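Local coordinates for protein aerobactin synthase IucA (Klebsiella pneumoniae subsp. pneumoniae, PDB 5JM8) that probably catalyses an ATP- and magnesium-dependent ligation step in the assembly of the siderophore aerobactin, as a non-ribosomal-peptide-synthetase-independent (NIS) synthetase, at residues A[23-28]-A[60-65]; A[301-306]-A[449-454]; A[179-184]-A[223-228]. All coordinates share one frame; numbering follows the deposited sequence.

Interaction 1. Residues A[23-28]-A[60-65]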
loop_
_atom_site.group_PDB
_atom_site.type_symbol
_atom_site.label_atom_id
_atom_site.label_comp_id
_atom_site.label_asym_id
_atom_site.label_seq_id
_atom_site.Cartn_x
_atom_site.Cartn_y
_atom_site.Cartn_z
ATOM N N LEU A 23 13.426 9.371 43.195
ATOM C CA LEU A 23 13.866 9.668 44.556
ATOM C C LEU A 23 12.783 10.384 45.369
ATOM O O LEU A 23 12.503 10.007 46.506
ATOM C CB LEU A 23 15.137 10.521 44.523
ATOM C CG LEU A 23 15.706 10.978 45.870
ATOM C CD1 LEU A 23 16.170 9.793 46.703
ATOM C CD2 LEU A 23 16.843 11.963 45.658
ATOM N N VAL A 24 12.184 11.415 44.783
ATOM C CA VAL A 24 11.182 12.226 45.471
ATOM C C VAL A 24 9.969 11.399 45.904
ATOM O O VAL A 24 9.338 11.691 46.920
ATOM C CB VAL A 24 10.714 13.395 44.573
ATOM C CG1 VAL A 24 9.461 14.061 45.135
ATOM C CG2 VAL A 24 11.824 14.415 44.419
ATOM N N ARG A 25 9.638 10.375 45.127
ATOM C CA ARG A 25 8.510 9.510 45.450
ATOM C C ARG A 25 8.815 8.595 46.636
ATOM O O ARG A 25 7.929 8.289 47.433
ATOM C CB ARG A 25 8.123 8.666 44.233
ATOM C CG ARG A 25 7.114 7.561 44.534
ATOM C CD ARG A 25 6.722 6.807 43.279
ATOM N NE ARG A 25 5.815 7.579 42.437
ATOM C CZ ARG A 25 5.327 7.153 41.276
ATOM N NH1 ARG A 25 5.663 5.959 40.810
ATOM N NH2 ARG A 25 4.507 7.926 40.578
ATOM N N GLU A 26 10.068 8.165 46.749
ATOM C CA GLU A 26 10.449 7.163 47.741
ATOM C C GLU A 26 11.041 7.775 49.010
ATOM O O GLU A 26 11.516 7.052 49.888
ATOM C CB GLU A 26 11.448 6.179 47.129
ATOM C CG GLU A 26 10.920 5.493 45.878
ATOM C CD GLU A 26 11.878 4.465 45.313
ATOM O OE1 GLU A 26 12.755 3.988 46.063
ATOM O OE2 GLU A 26 11.751 4.135 44.115
ATOM N N THR A 27 11.008 9.102 49.103
ATOM C CA THR A 27 11.490 9.802 50.290
ATOM C C THR A 27 10.471 10.824 50.787
ATOM O O THR A 27 9.692 11.375 50.007
ATOM C CB THR A 27 12.824 10.532 50.025
ATOM O OG1 THR A 27 12.614 11.625 49.122
ATOM C CG2 THR A 27 13.858 9.579 49.444
ATOM N N LYS A 28 10.488 11.060 52.097
ATOM C CA LYS A 28 9.680 12.101 52.719
ATOM C C LYS A 28 10.601 13.220 53.198
ATOM O O LYS A 28 10.181 14.126 53.917
ATOM C CB LYS A 28 8.862 11.529 53.881
ATOM C CG LYS A 28 7.890 10.418 53.474
ATOM C CD LYS A 28 6.731 10.957 52.638
ATOM C CE LYS A 28 5.757 9.855 52.246
ATOM N NZ LYS A 28 6.363 8.876 51.300
ATOM N N THR A 60 1.364 13.196 41.439
ATOM C CA THR A 60 1.769 11.817 41.200
ATOM C C THR A 60 3.270 11.760 40.939
ATOM O O THR A 60 3.778 10.791 40.380
ATOM C CB THR A 60 1.006 11.202 40.012
ATOM O OG1 THR A 60 1.079 12.082 38.883
ATOM C CG2 THR A 60 -0.450 10.978 40.379
ATOM N N GLN A 61 3.968 12.814 41.356
ATOM C CA GLN A 61 5.428 12.888 41.290
ATOM C C GLN A 61 5.997 12.853 39.866
ATOM O O GLN A 61 7.193 12.621 39.684
ATOM C CB GLN A 61 6.051 11.757 42.114
ATOM C CG GLN A 61 5.763 11.842 43.609
ATOM C CD GLN A 61 4.526 11.069 44.037
ATOM O OE1 GLN A 61 4.270 9.961 43.565
ATOM N NE2 GLN A 61 3.760 11.650 44.953
ATOM N N HIS A 62 5.154 13.080 38.863
ATOM C CA HIS A 62 5.643 13.308 37.505
ATOM C C HIS A 62 6.086 14.765 37.367
ATOM O O HIS A 62 5.542 15.514 36.555
ATOM C CB HIS A 62 4.569 12.985 36.457
ATOM C CG HIS A 62 4.228 11.529 36.354
ATOM N ND1 HIS A 62 3.265 10.932 37.140
ATOM C CD2 HIS A 62 4.708 10.555 35.545
ATOM C CE1 HIS A 62 3.174 9.652 36.825
ATOM N NE2 HIS A 62 4.038 9.397 35.860
ATOM N N HIS A 63 7.070 15.166 38.168
ATOM C CA HIS A 63 7.522 16.554 38.196
ATOM C C HIS A 63 8.367 16.916 36.982
ATOM O O HIS A 63 8.980 16.050 36.355
ATOM C CB HIS A 63 8.340 16.833 39.461
ATOM C CG HIS A 63 7.627 16.497 40.731
ATOM N ND1 HIS A 63 6.484 17.149 41.139
ATOM C CD2 HIS A 63 7.901 15.583 41.691
ATOM C CE1 HIS A 63 6.079 16.646 42.291
ATOM N NE2 HIS A 63 6.923 15.694 42.649
ATOM N N ARG A 64 8.397 18.208 36.671
ATOM C CA ARG A 64 9.300 18.750 35.666
ATOM C C ARG A 64 10.149 19.842 36.309
ATOM O O ARG A 64 9.635 20.896 36.691
ATOM C CB ARG A 64 8.523 19.302 34.465
ATOM C CG ARG A 64 9.418 19.794 33.327
ATOM C CD ARG A 64 8.629 20.220 32.089
ATOM N NE ARG A 64 7.805 21.407 32.326
ATOM C CZ ARG A 64 6.494 21.393 32.559
ATOM N NH1 ARG A 64 5.852 22.536 32.763
ATOM N NH2 ARG A 64 5.814 20.249 32.588
ATOM N N PHE A 65 11.444 19.572 36.446
ATOM C CA PHE A 65 12.382 20.546 36.990
ATOM C C PHE A 65 13.062 21.338 35.877
ATOM O O PHE A 65 13.365 20.802 34.809
ATOM C CB PHE A 65 13.452 19.856 37.848
ATOM C CG PHE A 65 12.921 19.209 39.099
ATOM C CD1 PHE A 65 11.688 19.561 39.626
ATOM C CD2 PHE A 65 13.668 18.244 39.753
ATOM C CE1 PHE A 65 11.212 18.957 40.776
ATOM C CE2 PHE A 65 13.197 17.639 40.902
ATOM C CZ PHE A 65 11.968 17.996 41.414
#

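Interaction 2. Residues A[301-306]-A[449-454]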
loop_
_atom_site.group_PDB
_atom_site.type_symbol
_atom_site.label_atom_id
_atom_site.label_comp_id
_atom_site.label_asym_id
_atom_site.label_seq_id
_atom_site.Cartn_x
_atom_site.Cartn_y
_atom_site.Cartn_z
ATOM N N MET A 301 2.378 -20.892 28.401
ATOM C CA MET A 301 1.686 -22.098 27.966
ATOM C C MET A 301 0.435 -22.313 28.806
ATOM O O MET A 301 -0.636 -22.623 28.284
ATOM C CB MET A 301 2.602 -23.320 28.077
ATOM C CG MET A 301 3.826 -23.287 27.173
ATOM S SD MET A 301 3.440 -23.199 25.416
ATOM C CE MET A 301 2.447 -24.670 25.182
ATOM N N ARG A 302 0.589 -22.142 30.115
ATOM C CA ARG A 302 -0.503 -22.321 31.064
ATOM C C ARG A 302 -1.681 -21.417 30.725
ATOM O O ARG A 302 -2.831 -21.858 30.694
ATOM C CB ARG A 302 -0.009 -22.036 32.486
ATOM C CG ARG A 302 -1.067 -22.179 33.568
ATOM C CD ARG A 302 -0.457 -22.102 34.957
ATOM N NE ARG A 302 0.569 -23.126 35.151
ATOM C CZ ARG A 302 1.862 -22.885 35.356
ATOM N NH1 ARG A 302 2.328 -21.642 35.425
ATOM N NH2 ARG A 302 2.698 -23.902 35.509
ATOM N N LEU A 303 -1.385 -20.150 30.462
ATOM C CA LEU A 303 -2.409 -19.182 30.094
ATOM C C LEU A 303 -2.984 -19.500 28.716
ATOM O O LEU A 303 -4.173 -19.300 28.469
ATOM C CB LEU A 303 -1.830 -17.763 30.120
ATOM C CG LEU A 303 -2.792 -16.603 29.843
ATOM C CD1 LEU A 303 -3.901 -16.548 30.885
ATOM C CD2 LEU A 303 -2.034 -15.284 29.798
ATOM N N ALA A 304 -2.136 -19.999 27.822
ATOM C CA ALA A 304 -2.559 -20.314 26.461
ATOM C C ALA A 304 -3.509 -21.510 26.433
ATOM O O ALA A 304 -4.499 -21.505 25.704
ATOM C CB ALA A 304 -1.350 -20.581 25.584
ATOM N N ARG A 305 -3.198 -22.537 27.220
ATOM C CA ARG A 305 -4.070 -23.704 27.336
ATOM C C ARG A 305 -5.376 -23.327 28.022
ATOM O O ARG A 305 -6.438 -23.865 27.707
ATOM C CB ARG A 305 -3.380 -24.821 28.118
ATOM C CG ARG A 305 -2.200 -25.439 27.406
ATOM C CD ARG A 305 -1.616 -26.583 28.208
ATOM N NE ARG A 305 -0.448 -27.157 27.551
ATOM C CZ ARG A 305 -0.507 -28.038 26.559
ATOM N NH1 ARG A 305 -1.682 -28.450 26.096
ATOM N NH2 ARG A 305 0.613 -28.506 26.025
ATOM N N LEU A 306 -5.284 -22.399 28.966
ATOM C CA LEU A 306 -6.455 -21.906 29.674
ATOM C C LEU A 306 -7.333 -21.073 28.745
ATOM O O LEU A 306 -8.539 -20.951 28.964
ATOM C CB LEU A 306 -6.026 -21.080 30.888
ATOM C CG LEU A 306 -7.108 -20.688 31.897
ATOM C CD1 LEU A 306 -7.802 -21.915 32.476
ATOM C CD2 LEU A 306 -6.501 -19.845 33.009
ATOM N N GLN A 449 4.296 -13.493 31.301
ATOM C CA GLN A 449 5.110 -13.743 32.484
ATOM C C GLN A 449 4.498 -13.051 33.702
ATOM O O GLN A 449 4.790 -13.409 34.844
ATOM C CB GLN A 449 6.543 -13.257 32.257
ATOM C CG GLN A 449 7.521 -13.609 33.368
ATOM C CD GLN A 449 8.941 -13.178 33.048
ATOM O OE1 GLN A 449 9.233 -12.732 31.938
ATOM N NE2 GLN A 449 9.831 -13.311 34.023
ATOM N N GLY A 450 3.645 -12.062 33.442
ATOM C CA GLY A 450 2.977 -11.313 34.491
ATOM C C GLY A 450 1.547 -11.775 34.714
ATOM O O GLY A 450 0.709 -11.013 35.202
ATOM N N SER A 451 1.268 -13.021 34.343
ATOM C CA SER A 451 -0.039 -13.619 34.586
ATOM C C SER A 451 -0.030 -14.378 35.906
ATOM O O SER A 451 0.932 -15.082 36.220
ATOM C CB SER A 451 -0.434 -14.557 33.444
ATOM O OG SER A 451 0.464 -15.646 33.341
ATOM N N ALA A 452 -1.104 -14.226 36.672
ATOM C CA ALA A 452 -1.258 -14.936 37.933
ATOM C C ALA A 452 -2.734 -15.199 38.194
ATOM O O ALA A 452 -3.601 -14.601 37.554
ATOM C CB ALA A 452 -0.645 -14.144 39.070
ATOM N N PHE A 453 -3.016 -16.092 39.137
ATOM C CA PHE A 453 -4.384 -16.526 39.391
ATOM C C PHE A 453 -4.753 -16.418 40.866
ATOM O O PHE A 453 -3.958 -16.744 41.746
ATOM C CB PHE A 453 -4.574 -17.962 38.902
ATOM C CG PHE A 453 -4.217 -18.153 37.454
ATOM C CD1 PHE A 453 -5.114 -17.812 36.456
ATOM C CD2 PHE A 453 -2.981 -18.665 37.092
ATOM C CE1 PHE A 453 -4.788 -17.984 35.122
ATOM C CE2 PHE A 453 -2.650 -18.839 35.758
ATOM C CZ PHE A 453 -3.555 -18.497 34.773
ATOM N N MET A 454 -5.969 -15.945 41.116
ATOM C CA MET A 454 -6.492 -15.827 42.467
ATOM C C MET A 454 -7.053 -17.170 42.910
ATOM O O MET A 454 -7.250 -18.062 42.086
ATOM C CB MET A 454 -7.572 -14.745 42.530
ATOM C CG MET A 454 -7.083 -13.375 42.104
ATOM S SD MET A 454 -5.656 -12.839 43.055
ATOM C CE MET A 454 -6.363 -12.749 44.700
#

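Interaction 3. Residues A[179-184]-A[223-228]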
loop_
_atom_site.group_PDB
_atom_site.type_symbol
_atom_site.label_atom_id
_atom_site.label_comp_id
_atom_site.label_asym_id
_atom_site.label_seq_id
_atom_site.Cartn_x
_atom_site.Cartn_y
_atom_site.Cartn_z
ATOM N N LEU A 179 17.373 -12.469 11.961
ATOM C CA LEU A 179 17.734 -13.402 13.022
ATOM C C LEU A 179 18.968 -14.211 12.659
ATOM O O LEU A 179 19.335 -14.312 11.491
ATOM C CB LEU A 179 16.580 -14.361 13.319
ATOM C CG LEU A 179 15.294 -13.761 13.879
ATOM C CD1 LEU A 179 14.285 -14.866 14.137
ATOM C CD2 LEU A 179 15.574 -12.977 15.149
ATOM N N ARG A 180 19.602 -14.781 13.678
ATOM C CA ARG A 180 20.640 -15.779 13.484
ATOM C C ARG A 180 19.972 -17.145 13.517
ATOM O O ARG A 180 18.973 -17.325 14.213
ATOM C CB ARG A 180 21.717 -15.664 14.561
ATOM C CG ARG A 180 22.897 -16.594 14.366
ATOM C CD ARG A 180 23.957 -16.320 15.411
ATOM N NE ARG A 180 25.154 -17.133 15.222
ATOM C CZ ARG A 180 26.158 -16.812 14.412
ATOM N NH1 ARG A 180 26.117 -15.697 13.696
ATOM N NH2 ARG A 180 27.207 -17.616 14.317
ATOM N N TRP A 181 20.512 -18.101 12.768
ATOM C CA TRP A 181 19.857 -19.397 12.606
ATOM C C TRP A 181 20.814 -20.576 12.749
ATOM O O TRP A 181 21.907 -20.569 12.182
ATOM C CB TRP A 181 19.175 -19.464 11.240
ATOM C CG TRP A 181 18.068 -18.464 11.059
ATOM C CD1 TRP A 181 18.183 -17.186 10.592
ATOM C CD2 TRP A 181 16.677 -18.666 11.333
ATOM N NE1 TRP A 181 16.950 -16.581 10.561
ATOM C CE2 TRP A 181 16.009 -17.469 11.012
ATOM C CE3 TRP A 181 15.932 -19.743 11.821
ATOM C CZ2 TRP A 181 14.632 -17.319 11.162
ATOM C CZ3 TRP A 181 14.568 -19.593 11.970
ATOM C CH2 TRP A 181 13.931 -18.392 11.641
ATOM N N PHE A 182 20.387 -21.580 13.513
ATOM C CA PHE A 182 21.113 -22.842 13.631
ATOM C C PHE A 182 20.296 -23.986 13.050
ATOM O O PHE A 182 19.092 -24.081 13.290
ATOM C CB PHE A 182 21.434 -23.173 15.093
ATOM C CG PHE A 182 22.446 -22.262 15.735
ATOM C CD1 PHE A 182 23.127 -21.300 15.004
ATOM C CD2 PHE A 182 22.722 -22.384 17.084
ATOM C CE1 PHE A 182 24.053 -20.474 15.613
ATOM C CE2 PHE A 182 23.645 -21.562 17.698
ATOM C CZ PHE A 182 24.312 -20.608 16.963
ATOM N N ALA A 183 20.953 -24.860 12.295
ATOM C CA ALA A 183 20.367 -26.151 11.961
ATOM C C ALA A 183 20.703 -27.102 13.101
ATOM O O ALA A 183 21.876 -27.327 13.400
ATOM C CB ALA A 183 20.890 -26.672 10.637
ATOM N N VAL A 184 19.670 -27.636 13.746
ATOM C CA VAL A 184 19.838 -28.407 14.972
ATOM C C VAL A 184 19.117 -29.750 14.905
ATOM O O VAL A 184 17.966 -29.822 14.475
ATOM C CB VAL A 184 19.307 -27.623 16.191
ATOM C CG1 VAL A 184 19.538 -28.402 17.478
ATOM C CG2 VAL A 184 19.961 -26.253 16.271
ATOM N N LEU A 223 15.447 -26.098 11.841
ATOM C CA LEU A 223 15.929 -24.725 11.910
ATOM C C LEU A 223 15.522 -24.103 13.243
ATOM O O LEU A 223 14.370 -24.219 13.665
ATOM C CB LEU A 223 15.380 -23.904 10.743
ATOM C CG LEU A 223 15.790 -24.382 9.348
ATOM C CD1 LEU A 223 15.045 -23.598 8.277
ATOM C CD2 LEU A 223 17.294 -24.255 9.154
ATOM N N PHE A 224 16.477 -23.443 13.892
ATOM C CA PHE A 224 16.304 -22.947 15.250
ATOM C C PHE A 224 16.740 -21.483 15.339
ATOM O O PHE A 224 17.919 -21.179 15.160
ATOM C CB PHE A 224 17.109 -23.817 16.216
ATOM C CG PHE A 224 16.887 -23.496 17.665
ATOM C CD1 PHE A 224 15.841 -24.072 18.364
ATOM C CD2 PHE A 224 17.738 -22.636 18.331
ATOM C CE1 PHE A 224 15.644 -23.781 19.701
ATOM C CE2 PHE A 224 17.548 -22.342 19.662
ATOM C CZ PHE A 224 16.500 -22.915 20.349
ATOM N N PRO A 225 15.795 -20.567 15.609
ATOM C CA PRO A 225 16.127 -19.137 15.586
ATOM C C PRO A 225 16.854 -18.660 16.840
ATOM O O PRO A 225 16.593 -19.161 17.933
ATOM C CB PRO A 225 14.758 -18.470 15.476
ATOM C CG PRO A 225 13.849 -19.399 16.201
ATOM C CD PRO A 225 14.374 -20.787 15.938
ATOM N N LEU A 226 17.755 -17.696 16.667
ATOM C CA LEU A 226 18.515 -17.126 17.777
ATOM C C LEU A 226 18.644 -15.610 17.674
ATOM O O LEU A 226 18.582 -15.042 16.586
ATOM C CB LEU A 226 19.919 -17.736 17.841
ATOM C CG LEU A 226 20.068 -19.097 18.524
ATOM C CD1 LEU A 226 19.865 -20.225 17.538
ATOM C CD2 LEU A 226 21.426 -19.205 19.191
ATOM N N HIS A 227 18.831 -14.969 18.824
ATOM C CA HIS A 227 19.158 -13.552 18.876
ATOM C C HIS A 227 20.619 -13.402 18.454
ATOM O O HIS A 227 21.479 -14.119 18.971
ATOM C CB HIS A 227 18.924 -12.997 20.285
ATOM C CG HIS A 227 19.059 -11.508 20.390
ATOM N ND1 HIS A 227 20.238 -10.846 20.132
ATOM C CD2 HIS A 227 18.163 -10.556 20.742
ATOM C CE1 HIS A 227 20.063 -9.549 20.311
ATOM N NE2 HIS A 227 18.812 -9.345 20.682
ATOM N N PRO A 228 20.910 -12.489 17.506
ATOM C CA PRO A 228 22.274 -12.394 16.966
ATOM C C PRO A 228 23.358 -12.243 18.031
ATOM O O PRO A 228 24.464 -12.743 17.845
ATOM C CB PRO A 228 22.212 -11.142 16.086
ATOM C CG PRO A 228 20.798 -11.046 15.675
ATOM C CD PRO A 228 20.002 -11.529 16.851
HETATM O O HOH W 1 24.656 -12.800 14.385
#

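Interaction 1. Residues A[23-28]-A[60-65]
The R25 guanidinium meets two carbonyl oxygens at its edge, and the ring of F151 joins it in a cation-pi contact. NE donates to Q61 OE1 at 3.1 Å, with an N-H...O angle of 157°. The donor lies in the amide plane of Q61, on a lone pair. NH2 donates to T60 O at 3.0 Å, less straight at 144°. Here NH2 sits above the carbonyl plane and not on a lone pair. Both acceptors stay close to the guanidinium plane, so they fix its rotation. The Q61 amide stands nearly upright to that plane, at 84°. Q61 CA lies over one face of the H63 ring, 3.4 Å above its plane and offset toward the rim. The H62 ring has the T60 side chain at its edge, and H62 ND1 donates to T60 OG1 at 3.0 Å within the ring plane.

The contact joins the C-terminal part of helix 14-26 to the turn that leads into strand 64-72 of an antiparallel sheet. H62 is the centre of an inverse gamma turn. At this turn the H62 side chain sets out away from the helix and that of H63 toward it.

The R25 chain leaves with CG anti to the backbone N and bends at chi3. Its aliphatic part crosses the Q61 chain at about a right angle, with R25 CB 4.0 Å from Q61 CG. Q61 itself bends at chi2, which brings OE1 round to R25 NE. V24 adds a van der Waals touch. Its CG1, anti to the backbone N, approaches H63 NE2 obliquely at 3.9 Å. H63 NE2 is buried here and has no polar partner in the model. T60 OG1 is also held by E506, and H63 O by N21 of the same helix 14-26.

Interaction 2. Residues A[301-306]-A[449-454]
R302 is the first residue of 301-306 to reach across. Its CG is anti to the backbone N, and its CD comes within 4.0 Å of F453 CE2. The approach to the ring is oblique. The chain then bends at chi3, and the guanidinium stands almost upright to the F453 ring, at 86°. Only CD of R302 touches the ring, and the charged end turns to another partner: NE forms a salt bridge with E466.

L303 follows, also with CG anti to the backbone N. Its two methyl groups are shared out. CD2 lies 4.0 Å from S451 CB, and CD1 is more loosely placed, 4.4 Å from F453 CZ. S451 OG takes the crowded position between backbone N and carbonyl carbon. It bonds to C448 O, so it is the CB that S451 offers to the leucine.

One turn on from R302, L306 meets the ring tip to tip. L306 CD2 is 3.3 Å from F453 CE1 and 3.7 Å from F453 CZ, the tightest packing of the contact. F453 thus touches residues on two successive turns of the helix.

No hydrogen bond joins the two segments. The axes of helix 301-306 and strand 451-453 approach to 9.8 Å and cross at 66°, and L422 packs on both L303 and F453. The arrangement is a helix packed across a two-stranded antiparallel pair, 422-424 with 451-453. Strand 451-453 directly follows Q449 of the ATP pocket and the magnesium ligand D447.

Interaction 3. Residues A[179-184]-A[223-228]
Strands 179-184 and 223-226 run antiparallel, their axes 4.6 Å apart at 149°, and the hydrogen-bonded pairs R180-L226 and F182-F224 make two bonds each, the straightest being F182 N to F224 O, 3.0 Å at 176°.

W181 and P225 form a non-hydrogen-bonded pair on one face of the sheet. The W181 ring lies over the proline, and P225 CB sits 4.0 Å from the centroid of its six-membered ring, a CH-pi contact. L179 CD1 reaches the same P225 CB at 3.9 Å, alongside it.

On the opposite face F182 and L226 cross at about a right angle. L226 CD1 stands over the F182 ring, 3.9 Å from its centroid, while L226 CD2 meets CE2 of F182 at 3.6 Å. Farther along, V184 CG2 lies beside F224 CB. The R180 chain extends away from this packing.

Strand 177-185 is the middle strand of a three-stranded antiparallel sheet, between 221-226 and 249-255. Backbone bonds set the register with 221-226, and apolar and CH-pi contacts pack both faces. The polar side-chain groups look the other way. R180 NH2 forms a salt bridge with D251 and W181 NE1 bonds to A255 O, both on strand 249-255, adding to the backbone bonds between the central strand and that neighbour.

Overall arrangement
The three contacts lie in series along the chain, in the order 1, 3, 2, and do not touch. Interaction 1 is on the opposite side of the chain's centre from the other two. Its centre is 34 Å from that of interaction 2 and 44 Å from that of interaction 3. Interactions 2 and 3 are closer, 27 Å between centres and about 13 Å between nearest atoms. Their distances from ATP differ. In interaction 1 the H62 side chain is about 8 Å from the bound ATP. In interaction 2, Q449 touches the nucleotide, and the S451 side chain is about 11 Å from both ATP and magnesium. In interaction 3 the L179 side chain is about 13 Å from ATP.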